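Local coordinates for protein histone-lysine N-methyltransferase SETMAR (Homo sapiens, PDB 3F2K) that methylates histone H3, binds DNA through its mariner-derived transposase domain, and acts in double-strand break repair, replication fork restart and DNA integration, at residues T36-W41 against H167-L172; K71-T76 against Y87-P92; I126-N131 against E150-P155. All coordinates share one frame; numbering follows the deposited sequence.

Contact 1 of 3, residues T36-W41 against H167-L172; sequences TCDEKW and HVFKHL. With MG (magnesium ion), chain D.
One face of the F169 ring is covered by K40, whose CB stands 3.3 Å above the ring plane and toward the rim, while D38 O approaches the edge near that plane, 3.6 Å from F169 CZ. The contact sets central strand 34-43 of the RNase H-like transposase fold against helix 163-176, which packs against it. K40 CB lies 3.6 Å from the F169 ring centroid and 23° off its normal, which meets the geometry of a CH-pi contact. With K40 CG anti to the backbone N (chi1 166°), the aliphatic chain runs back over the ring, against the direction of F169, and brings K40 CD to 3.7 Å from F169 CG. Only at chi4 does the chain bend; NZ is too far from the ring centroid for more than a weak cation-pi attraction and is hydrogen-bonded to N173. L172 CD2 adds a looser apolar touch against K40 CD. D38 CB comes to 3.7 Å from F169 CE2, which places the ring against the side chain of a magnesium ligand; carboxylate and ring planes are 31° apart. The carboxylate is divided between two tasks: OD2 receives a bond from N165 and another from a metal-bound water, whereas D38 OD1 binds the magnesium ion at 2.2 Å.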
loop_
_atom_site.group_PDB
_atom_site.type_symbol
_atom_site.label_atom_id
_atom_site.label_comp_id
_atom_site.label_asym_id
_atom_site.label_seq_id
_atom_site.Cartn_x
_atom_site.Cartn_y
_atom_site.Cartn_z
ATOM N N THR A 36 3.117 -3.979 -1.510
ATOM C CA THR A 36 2.536 -3.037 -0.615
ATOM C C THR A 36 1.099 -2.684 -0.985
ATOM O O THR A 36 0.675 -2.768 -2.191
ATOM C CB THR A 36 3.461 -1.753 -0.529
ATOM O OG1 THR A 36 3.173 -1.013 0.668
ATOM C CG2 THR A 36 3.386 -0.869 -1.776
ATOM N N CYS A 37 0.363 -2.164 -0.006
ATOM C CA CYS A 37 -1.048 -1.888 -0.262
ATOM C C CYS A 37 -1.559 -0.845 0.678
ATOM O O CYS A 37 -0.868 -0.497 1.636
ATOM C CB CYS A 37 -1.858 -3.164 -0.061
ATOM S SG CYS A 37 -1.971 -3.704 1.639
ATOM N N ASP A 38 -2.784 -0.405 0.393
ATOM C CA ASP A 38 -3.556 0.439 1.275
ATOM C C ASP A 38 -4.969 0.517 0.726
ATOM O O ASP A 38 -5.247 0.282 -0.478
ATOM C CB ASP A 38 -2.947 1.873 1.417
ATOM C CG ASP A 38 -3.410 2.587 2.719
ATOM O OD1 ASP A 38 -3.865 1.868 3.646
ATOM O OD2 ASP A 38 -3.291 3.818 2.777
ATOM N N GLU A 39 -5.827 0.950 1.616
ATOM C CA GLU A 39 -7.259 1.162 1.332
ATOM C C GLU A 39 -7.465 2.675 1.188
ATOM O O GLU A 39 -6.838 3.509 1.892
ATOM C CB GLU A 39 -8.097 0.592 2.495
ATOM C CG GLU A 39 -8.174 -0.977 2.593
ATOM C CD GLU A 39 -6.995 -1.598 3.396
ATOM O OE1 GLU A 39 -6.110 -0.861 3.851
ATOM O OE2 GLU A 39 -7.026 -2.829 3.600
ATOM N N LYS A 40 -8.361 3.035 0.281
ATOM C CA LYS A 40 -8.831 4.429 0.215
ATOM C C LYS A 40 -10.324 4.509 -0.163
ATOM O O LYS A 40 -10.794 3.818 -1.045
ATOM C CB LYS A 40 -7.986 5.214 -0.816
ATOM C CG LYS A 40 -8.534 6.556 -1.258
ATOM C CD LYS A 40 -7.545 7.273 -2.136
ATOM C CE LYS A 40 -8.151 8.568 -2.665
ATOM N NZ LYS A 40 -8.012 9.479 -1.511
ATOM N N TRP A 41 -11.056 5.375 0.524
ATOM C CA TRP A 41 -12.382 5.783 0.020
ATOM C C TRP A 41 -12.315 6.821 -1.121
ATOM O O TRP A 41 -11.792 7.956 -0.953
ATOM C CB TRP A 41 -13.256 6.305 1.196
ATOM C CG TRP A 41 -13.623 5.231 2.170
ATOM C CD1 TRP A 41 -13.000 4.949 3.341
ATOM C CD2 TRP A 41 -14.659 4.242 2.013
ATOM N NE1 TRP A 41 -13.589 3.862 3.934
ATOM C CE2 TRP A 41 -14.619 3.417 3.149
ATOM C CE3 TRP A 41 -15.630 3.995 1.034
ATOM C CZ2 TRP A 41 -15.521 2.336 3.335
ATOM C CZ3 TRP A 41 -16.520 2.934 1.206
ATOM C CH2 TRP A 41 -16.447 2.103 2.338
ATOM N N HIS A 167 2.549 7.879 -2.447
ATOM C CA HIS A 167 2.833 7.849 -3.882
ATOM C C HIS A 167 1.567 7.631 -4.705
ATOM O O HIS A 167 1.075 8.575 -5.385
ATOM C CB HIS A 167 3.869 6.743 -4.223
ATOM C CG HIS A 167 4.313 6.790 -5.649
ATOM N ND1 HIS A 167 4.924 7.918 -6.176
ATOM C CD2 HIS A 167 4.274 5.863 -6.645
ATOM C CE1 HIS A 167 5.183 7.694 -7.470
ATOM N NE2 HIS A 167 4.818 6.449 -7.764
ATOM N N VAL A 168 1.021 6.417 -4.685
ATOM C CA VAL A 168 -0.137 6.136 -5.563
ATOM C C VAL A 168 -1.322 7.048 -5.265
ATOM O O VAL A 168 -1.901 7.680 -6.175
ATOM C CB VAL A 168 -0.539 4.581 -5.556
ATOM C CG1 VAL A 168 -1.712 4.336 -6.478
ATOM C CG2 VAL A 168 0.690 3.689 -5.956
ATOM N N PHE A 169 -1.682 7.170 -3.973
ATOM C CA PHE A 169 -2.848 7.947 -3.626
ATOM C C PHE A 169 -2.689 9.448 -3.879
ATOM O O PHE A 169 -3.648 10.115 -4.199
ATOM C CB PHE A 169 -3.334 7.643 -2.167
ATOM C CG PHE A 169 -3.976 6.219 -2.017
ATOM C CD1 PHE A 169 -4.392 5.514 -3.141
ATOM C CD2 PHE A 169 -4.155 5.615 -0.773
ATOM C CE1 PHE A 169 -4.940 4.222 -3.030
ATOM C CE2 PHE A 169 -4.740 4.294 -0.666
ATOM C CZ PHE A 169 -5.103 3.632 -1.789
ATOM N N LYS A 170 -1.478 9.949 -3.703
ATOM C CA LYS A 170 -1.179 11.338 -4.003
ATOM C C LYS A 170 -1.478 11.646 -5.468
ATOM O O LYS A 170 -2.243 12.587 -5.790
ATOM C CB LYS A 170 0.280 11.615 -3.663
ATOM C CG LYS A 170 0.848 12.917 -4.219
ATOM C CD LYS A 170 2.312 13.069 -3.908
ATOM C CE LYS A 170 3.204 11.958 -4.475
ATOM N NZ LYS A 170 4.605 11.992 -3.791
ATOM N N HIS A 171 -0.956 10.813 -6.344
ATOM C CA HIS A 171 -1.202 10.955 -7.776
ATOM C C HIS A 171 -2.669 10.682 -8.187
ATOM O O HIS A 171 -3.246 11.377 -9.084
ATOM C CB HIS A 171 -0.265 10.075 -8.540
ATOM C CG HIS A 171 1.147 10.563 -8.512
ATOM N ND1 HIS A 171 1.548 11.686 -9.201
ATOM C CD2 HIS A 171 2.224 10.148 -7.811
ATOM C CE1 HIS A 171 2.831 11.909 -8.977
ATOM N NE2 HIS A 171 3.265 11.001 -8.119
ATOM N N LEU A 172 -3.303 9.748 -7.492
ATOM C CA LEU A 172 -4.746 9.501 -7.708
ATOM C C LEU A 172 -5.585 10.721 -7.291
ATOM O O LEU A 172 -6.475 11.096 -8.060
ATOM C CB LEU A 172 -5.223 8.279 -6.923
ATOM C CG LEU A 172 -6.729 7.893 -7.059
ATOM C CD1 LEU A 172 -7.078 7.495 -8.548
ATOM C CD2 LEU A 172 -6.969 6.697 -6.112
HETATM MG MG MG D . -4.638 2.542 5.586
HETATM O O HOH W 1 -3.626 4.472 5.250
HETATM O O HOH W 2 -5.514 0.602 5.951
HETATM O O HOH W 3 -6.345 3.083 4.614
HETATM O O HOH W 4 -5.468 3.180 7.474
#

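Contact 2 of 3, residues K71-T76 against Y87-P92; sequences KKVMVT and YSFLNP
V75 and F89 lie side by side and point the same way from a non-hydrogen-bonded antiparallel pair, with V75 CG2 over one face of the F89 ring. That methyl is 3.9 Å from the ring centroid and 25° off the normal, a CH-pi contact displaced toward the rim. V75 CG2 is anti to the backbone N, with CG1 between N and the carbonyl carbon (chi1 66°), which puts CG2 beside F89 CE1 at 3.6 Å. On the same face of the hairpin formed by strands 72-80 and 83-89, V73 CG2 meets F89 CB, and helix 184-196 packs on V73 and F89 through Q184. The other face carries T76 and S88, the hydrogen-bonded pair: S88 N reaches T76 O at 2.9 Å, and T76 N returns a bond to S88 O at 3.1 Å. Farther along, L90 N donates to M74 O, and the side chains of L90 and selenomethionine M74 cross, with L90 CD2 4.1 Å from both M74 CB and M74 SE. Beyond that point a water accepts from M74 N and donates to L90 O. A second water joins T76 OG1 to S88 O. Direct backbone bonds thus set the register, and waters bridge polar groups beside them; apolar groups close the face beneath helix 184-196, while the T76 and S88 face is mixed, M74-L90 packing beside the S88 OG hydrogen bond to E104.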
loop_
_atom_site.group_PDB
_atom_site.type_symbol
_atom_site.label_atom_id
_atom_site.label_comp_id
_atom_site.label_asym_id
_atom_site.label_seq_id
_atom_site.Cartn_x
_atom_site.Cartn_y
_atom_site.Cartn_z
ATOM N N LYS A 71 -21.761 9.776 -1.436
ATOM C CA LYS A 71 -21.440 8.443 -1.868
ATOM C C LYS A 71 -19.911 8.292 -2.083
ATOM O O LYS A 71 -19.198 9.268 -2.433
ATOM C CB LYS A 71 -22.225 8.054 -3.117
ATOM N N LYS A 72 -19.453 7.056 -1.882
ATOM C CA LYS A 72 -18.027 6.707 -1.929
ATOM C C LYS A 72 -17.923 5.216 -2.174
ATOM O O LYS A 72 -18.868 4.431 -1.909
ATOM C CB LYS A 72 -17.310 7.092 -0.604
ATOM C CG LYS A 72 -17.966 6.511 0.663
ATOM C CD LYS A 72 -17.379 7.060 1.969
ATOM C CE LYS A 72 -17.706 6.095 3.154
ATOM N NZ LYS A 72 -19.223 5.649 3.121
ATOM N N VAL A 73 -16.755 4.788 -2.670
ATOM C CA VAL A 73 -16.494 3.368 -2.799
ATOM C C VAL A 73 -15.050 3.188 -2.305
ATOM O O VAL A 73 -14.184 4.024 -2.602
ATOM C CB VAL A 73 -16.720 2.861 -4.268
ATOM C CG1 VAL A 73 -15.876 3.679 -5.302
ATOM C CG2 VAL A 73 -16.495 1.332 -4.406
HETATM N N MSE A 74 -14.812 2.130 -1.537
HETATM C CA MSE A 74 -13.453 1.783 -1.110
HETATM C C MSE A 74 -12.707 0.934 -2.115
HETATM O O MSE A 74 -13.203 -0.071 -2.607
HETATM C CB MSE A 74 -13.484 1.058 0.235
HETATM C CG MSE A 74 -12.120 0.785 0.785
HETATM SE SE MSE A 74 -12.353 -0.055 2.544
HETATM C CE MSE A 74 -11.821 -1.857 2.079
ATOM N N VAL A 75 -11.474 1.343 -2.385
ATOM C CA VAL A 75 -10.554 0.570 -3.249
ATOM C C VAL A 75 -9.366 0.126 -2.388
ATOM O O VAL A 75 -8.983 0.802 -1.395
ATOM C CB VAL A 75 -10.121 1.378 -4.520
ATOM C CG1 VAL A 75 -9.257 2.625 -4.146
ATOM C CG2 VAL A 75 -9.381 0.466 -5.574
ATOM N N THR A 76 -8.804 -1.018 -2.744
ATOM C CA THR A 76 -7.586 -1.549 -2.167
ATOM C C THR A 76 -6.725 -1.838 -3.426
ATOM O O THR A 76 -7.194 -2.400 -4.436
ATOM C CB THR A 76 -7.841 -2.810 -1.301
ATOM O OG1 THR A 76 -8.870 -2.521 -0.323
ATOM C CG2 THR A 76 -6.535 -3.233 -0.593
ATOM N N TYR A 87 -6.084 -4.974 -7.744
ATOM C CA TYR A 87 -6.908 -3.971 -7.013
ATOM C C TYR A 87 -8.345 -4.436 -6.981
ATOM O O TYR A 87 -8.759 -5.267 -7.808
ATOM C CB TYR A 87 -6.811 -2.569 -7.643
ATOM C CG TYR A 87 -7.330 -2.471 -9.065
ATOM C CD1 TYR A 87 -8.672 -2.169 -9.340
ATOM C CD2 TYR A 87 -6.467 -2.637 -10.126
ATOM C CE1 TYR A 87 -9.111 -2.042 -10.649
ATOM C CE2 TYR A 87 -6.900 -2.538 -11.457
ATOM C CZ TYR A 87 -8.203 -2.256 -11.700
ATOM O OH TYR A 87 -8.567 -2.138 -13.012
ATOM N N SER A 88 -9.137 -3.912 -6.059
ATOM C CA SER A 88 -10.504 -4.461 -5.907
ATOM C C SER A 88 -11.333 -3.364 -5.263
ATOM O O SER A 88 -10.785 -2.481 -4.565
ATOM C CB SER A 88 -10.531 -5.735 -5.038
ATOM O OG SER A 88 -10.065 -5.524 -3.717
ATOM N N PHE A 89 -12.625 -3.412 -5.515
ATOM C CA PHE A 89 -13.541 -2.419 -4.929
ATOM C C PHE A 89 -14.482 -3.183 -4.012
ATOM O O PHE A 89 -14.842 -4.311 -4.324
ATOM C CB PHE A 89 -14.318 -1.727 -6.043
ATOM C CG PHE A 89 -13.436 -0.929 -6.939
ATOM C CD1 PHE A 89 -13.175 0.403 -6.654
ATOM C CD2 PHE A 89 -12.836 -1.507 -8.043
ATOM C CE1 PHE A 89 -12.322 1.158 -7.482
ATOM C CE2 PHE A 89 -11.988 -0.735 -8.872
ATOM C CZ PHE A 89 -11.740 0.567 -8.574
ATOM N N LEU A 90 -14.769 -2.595 -2.857
ATOM C CA LEU A 90 -15.673 -3.185 -1.877
ATOM C C LEU A 90 -17.090 -3.029 -2.409
ATOM O O LEU A 90 -17.539 -1.889 -2.690
ATOM C CB LEU A 90 -15.498 -2.453 -0.551
ATOM C CG LEU A 90 -16.189 -2.903 0.740
ATOM C CD1 LEU A 90 -15.536 -4.186 1.222
ATOM C CD2 LEU A 90 -16.049 -1.746 1.720
ATOM N N ASN A 91 -17.738 -4.181 -2.581
ATOM C CA ASN A 91 -19.055 -4.362 -3.220
ATOM C C ASN A 91 -20.188 -4.551 -2.211
ATOM O O ASN A 91 -19.970 -4.961 -1.053
ATOM C CB ASN A 91 -19.063 -5.600 -4.138
ATOM C CG ASN A 91 -18.032 -5.530 -5.242
ATOM O OD1 ASN A 91 -17.314 -6.500 -5.471
ATOM N ND2 ASN A 91 -17.950 -4.393 -5.925
ATOM N N PRO A 92 -21.420 -4.250 -2.640
ATOM C CA PRO A 92 -22.562 -4.528 -1.719
ATOM C C PRO A 92 -22.500 -5.950 -1.159
ATOM O O PRO A 92 -22.158 -6.892 -1.890
ATOM C CB PRO A 92 -23.810 -4.376 -2.621
ATOM C CG PRO A 92 -23.293 -4.012 -4.026
ATOM C CD PRO A 92 -21.832 -3.611 -3.897
HETATM O O HOH W 5 -17.276 0.503 -1.032
HETATM O O HOH W 6 -11.325 -2.697 -1.402
#

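Contact 3 of 3, residues I126-N131 against E150-P155; sequences ILLHDN and EVLPHP. With MG (magnesium ion), chain D.
H129 N and L152 O are linked through one water rather than directly, just after the last direct backbone bond between L127 and L152: the water accepts from H129 N at 2.9 Å and donates to L152 O at 2.6 Å. Before this point the strands pair in parallel, bridging I126 with E150 and L127 with V151. L127 uses both backbone polar groups, its N donating to E150 O at 2.8 Å and its O accepting from L152 N at an almost straight 176°. The two chains then diverge, and side chains fill between them. L152 CD1 meets I126 CG2 at 3.8 Å and L152 CD2 touches L128 CD2. H154, with CG anti to the backbone N (chi1 -170°), lies across L128 at about a right angle, CD2 against L128 CD1 at 3.8 Å. H129 and V151 also cross nearly perpendicularly, V151 CG1 approaching the imidazole CE1 obliquely, and L127 CD2 sits over one face of the H129 ring, toward its rim. D130, one of the two magnesium-binding aspartates, swings its carboxylate away from 150-155; its OD2 binds the ion at 2.0 Å. D130 OD1 receives bonds from A132 N and a metal-bound water, which restrains the carboxylate's rotation. Parallel neighbours 126-128 and 150-151 are joined through helices 133-136 and 140-147, a beta-alpha-beta crossover of the RNase H-like fold. Strand 126-128 lies between strands 34-43 and 150-151 in the sheet; helix 140-147 packs through L144 on L127 and V151, and helix 8-27 through R24 and L21 on L152, with R24 also salt-bridged to E150.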
loop_
_atom_site.group_PDB
_atom_site.type_symbol
_atom_site.label_atom_id
_atom_site.label_comp_id
_atom_site.label_asym_id
_atom_site.label_seq_id
_atom_site.Cartn_x
_atom_site.Cartn_y
_atom_site.Cartn_z
ATOM N N ILE A 126 7.594 -9.679 0.649
ATOM C CA ILE A 126 7.562 -9.023 1.955
ATOM C C ILE A 126 6.419 -8.024 1.892
ATOM O O ILE A 126 6.380 -7.193 1.017
ATOM C CB ILE A 126 8.910 -8.229 2.220
ATOM C CG1 ILE A 126 10.129 -9.180 2.218
ATOM C CG2 ILE A 126 8.790 -7.433 3.584
ATOM C CD1 ILE A 126 11.486 -8.395 2.255
ATOM N N LEU A 127 5.418 -8.159 2.756
ATOM C CA LEU A 127 4.263 -7.270 2.627
ATOM C C LEU A 127 4.469 -6.056 3.534
ATOM O O LEU A 127 4.850 -6.212 4.728
ATOM C CB LEU A 127 2.974 -8.026 3.010
ATOM C CG LEU A 127 1.746 -7.159 2.984
ATOM C CD1 LEU A 127 1.441 -6.600 1.545
ATOM C CD2 LEU A 127 0.574 -8.015 3.471
ATOM N N LEU A 128 4.243 -4.853 2.961
ATOM C CA LEU A 128 4.251 -3.592 3.740
ATOM C C LEU A 128 2.831 -3.060 3.710
ATOM O O LEU A 128 2.309 -2.665 2.677
ATOM C CB LEU A 128 5.148 -2.595 2.996
ATOM C CG LEU A 128 5.329 -1.169 3.574
ATOM C CD1 LEU A 128 5.335 -1.124 5.014
ATOM C CD2 LEU A 128 6.594 -0.521 2.782
ATOM N N HIS A 129 2.214 -3.065 4.882
ATOM C CA HIS A 129 0.879 -2.579 5.021
ATOM C C HIS A 129 0.707 -1.995 6.440
ATOM O O HIS A 129 1.481 -2.282 7.343
ATOM C CB HIS A 129 -0.203 -3.663 4.657
ATOM C CG HIS A 129 -0.334 -4.856 5.565
ATOM N ND1 HIS A 129 0.558 -5.241 6.555
ATOM C CD2 HIS A 129 -1.285 -5.832 5.542
ATOM C CE1 HIS A 129 0.138 -6.370 7.110
ATOM N NE2 HIS A 129 -0.982 -6.734 6.525
ATOM N N ASP A 130 -0.325 -1.190 6.599
ATOM C CA ASP A 130 -0.504 -0.467 7.862
ATOM C C ASP A 130 -1.236 -1.340 8.884
ATOM O O ASP A 130 -1.549 -2.515 8.611
ATOM C CB ASP A 130 -1.111 0.943 7.627
ATOM C CG ASP A 130 -2.547 0.922 7.125
ATOM O OD1 ASP A 130 -3.289 -0.072 7.343
ATOM O OD2 ASP A 130 -2.979 1.964 6.534
ATOM N N ASN A 131 -1.444 -0.808 10.079
ATOM C CA ASN A 131 -2.004 -1.635 11.140
ATOM C C ASN A 131 -3.522 -1.625 11.258
ATOM O O ASN A 131 -4.055 -1.864 12.360
ATOM C CB ASN A 131 -1.349 -1.220 12.444
ATOM C CG ASN A 131 -1.900 0.103 12.979
ATOM O OD1 ASN A 131 -2.747 0.777 12.343
ATOM N ND2 ASN A 131 -1.476 0.451 14.179
ATOM N N GLU A 150 6.725 -12.567 4.566
ATOM C CA GLU A 150 7.159 -11.827 5.711
ATOM C C GLU A 150 6.338 -10.508 5.788
ATOM O O GLU A 150 5.901 -9.986 4.760
ATOM C CB GLU A 150 8.653 -11.511 5.558
ATOM C CG GLU A 150 9.166 -10.722 6.709
ATOM C CD GLU A 150 10.608 -10.167 6.484
ATOM O OE1 GLU A 150 11.297 -10.593 5.526
ATOM O OE2 GLU A 150 10.958 -9.277 7.321
ATOM N N VAL A 151 6.111 -10.008 7.007
ATOM C CA VAL A 151 5.500 -8.669 7.132
ATOM C C VAL A 151 6.555 -7.687 7.635
ATOM O O VAL A 151 7.249 -7.940 8.632
ATOM C CB VAL A 151 4.256 -8.668 8.043
ATOM C CG1 VAL A 151 3.655 -7.206 8.162
ATOM C CG2 VAL A 151 3.134 -9.577 7.401
ATOM N N LEU A 152 6.658 -6.553 6.930
ATOM C CA LEU A 152 7.626 -5.529 7.278
ATOM C C LEU A 152 7.106 -4.723 8.499
ATOM O O LEU A 152 5.864 -4.467 8.621
ATOM C CB LEU A 152 7.915 -4.669 6.042
ATOM C CG LEU A 152 9.214 -3.913 5.897
ATOM C CD1 LEU A 152 10.434 -4.889 5.856
ATOM C CD2 LEU A 152 9.117 -2.958 4.679
ATOM N N PRO A 153 7.999 -4.465 9.474
ATOM C CA PRO A 153 7.659 -3.613 10.577
ATOM C C PRO A 153 7.113 -2.276 9.989
ATOM O O PRO A 153 7.680 -1.757 9.039
ATOM C CB PRO A 153 9.060 -3.355 11.265
ATOM C CG PRO A 153 9.839 -4.606 10.904
ATOM C CD PRO A 153 9.412 -4.932 9.536
ATOM N N HIS A 154 6.042 -1.763 10.552
ATOM C CA HIS A 154 5.499 -0.444 10.119
ATOM C C HIS A 154 5.003 0.318 11.344
ATOM O O HIS A 154 4.255 -0.242 12.142
ATOM C CB HIS A 154 4.303 -0.613 9.178
ATOM C CG HIS A 154 3.891 0.689 8.549
ATOM N ND1 HIS A 154 2.790 1.407 8.965
ATOM C CD2 HIS A 154 4.507 1.447 7.620
ATOM C CE1 HIS A 154 2.703 2.524 8.252
ATOM N NE2 HIS A 154 3.734 2.575 7.436
ATOM N N PRO A 155 5.495 1.564 11.549
ATOM C CA PRO A 155 5.067 2.285 12.755
ATOM C C PRO A 155 3.701 2.934 12.618
ATOM O O PRO A 155 3.322 3.367 11.516
ATOM C CB PRO A 155 6.148 3.391 12.915
ATOM C CG PRO A 155 6.680 3.667 11.494
ATOM C CD PRO A 155 6.506 2.289 10.757
HETATM MG MG MG D . -4.638 2.542 5.586
HETATM O O HOH W 7 3.797 -4.015 7.134
HETATM O O HOH W 2 -5.514 0.602 5.951
HETATM O O HOH W 4 -5.468 3.180 7.474
HETATM O O HOH W 3 -6.345 3.083 4.614
HETATM O O HOH W 1 -3.626 4.472 5.250
#

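Overall arrangement
All three contacts share one five-stranded mixed sheet. Contact 1 is buried, its centre about 6 Å from the centre of the chain, and joins the sheet to a helix by aromatic and aliphatic packing. Contacts 2 and 3 are partly buried, include the two outermost strands, and rely on backbone hydrogen bonds, antiparallel in one and parallel in the other; their centres are about 22 Å apart. Strand 34-43 connects them: K40 N probably bonds to V75 O, and T36 OG1 to L128 O. Contacts 1 and 3 share the magnesium ion through D38 on strand 34-43 and D130 just past neighbouring strand 126-128; contact 2 holds no ligand, its T76 side chain coming about 9 Å from the ion.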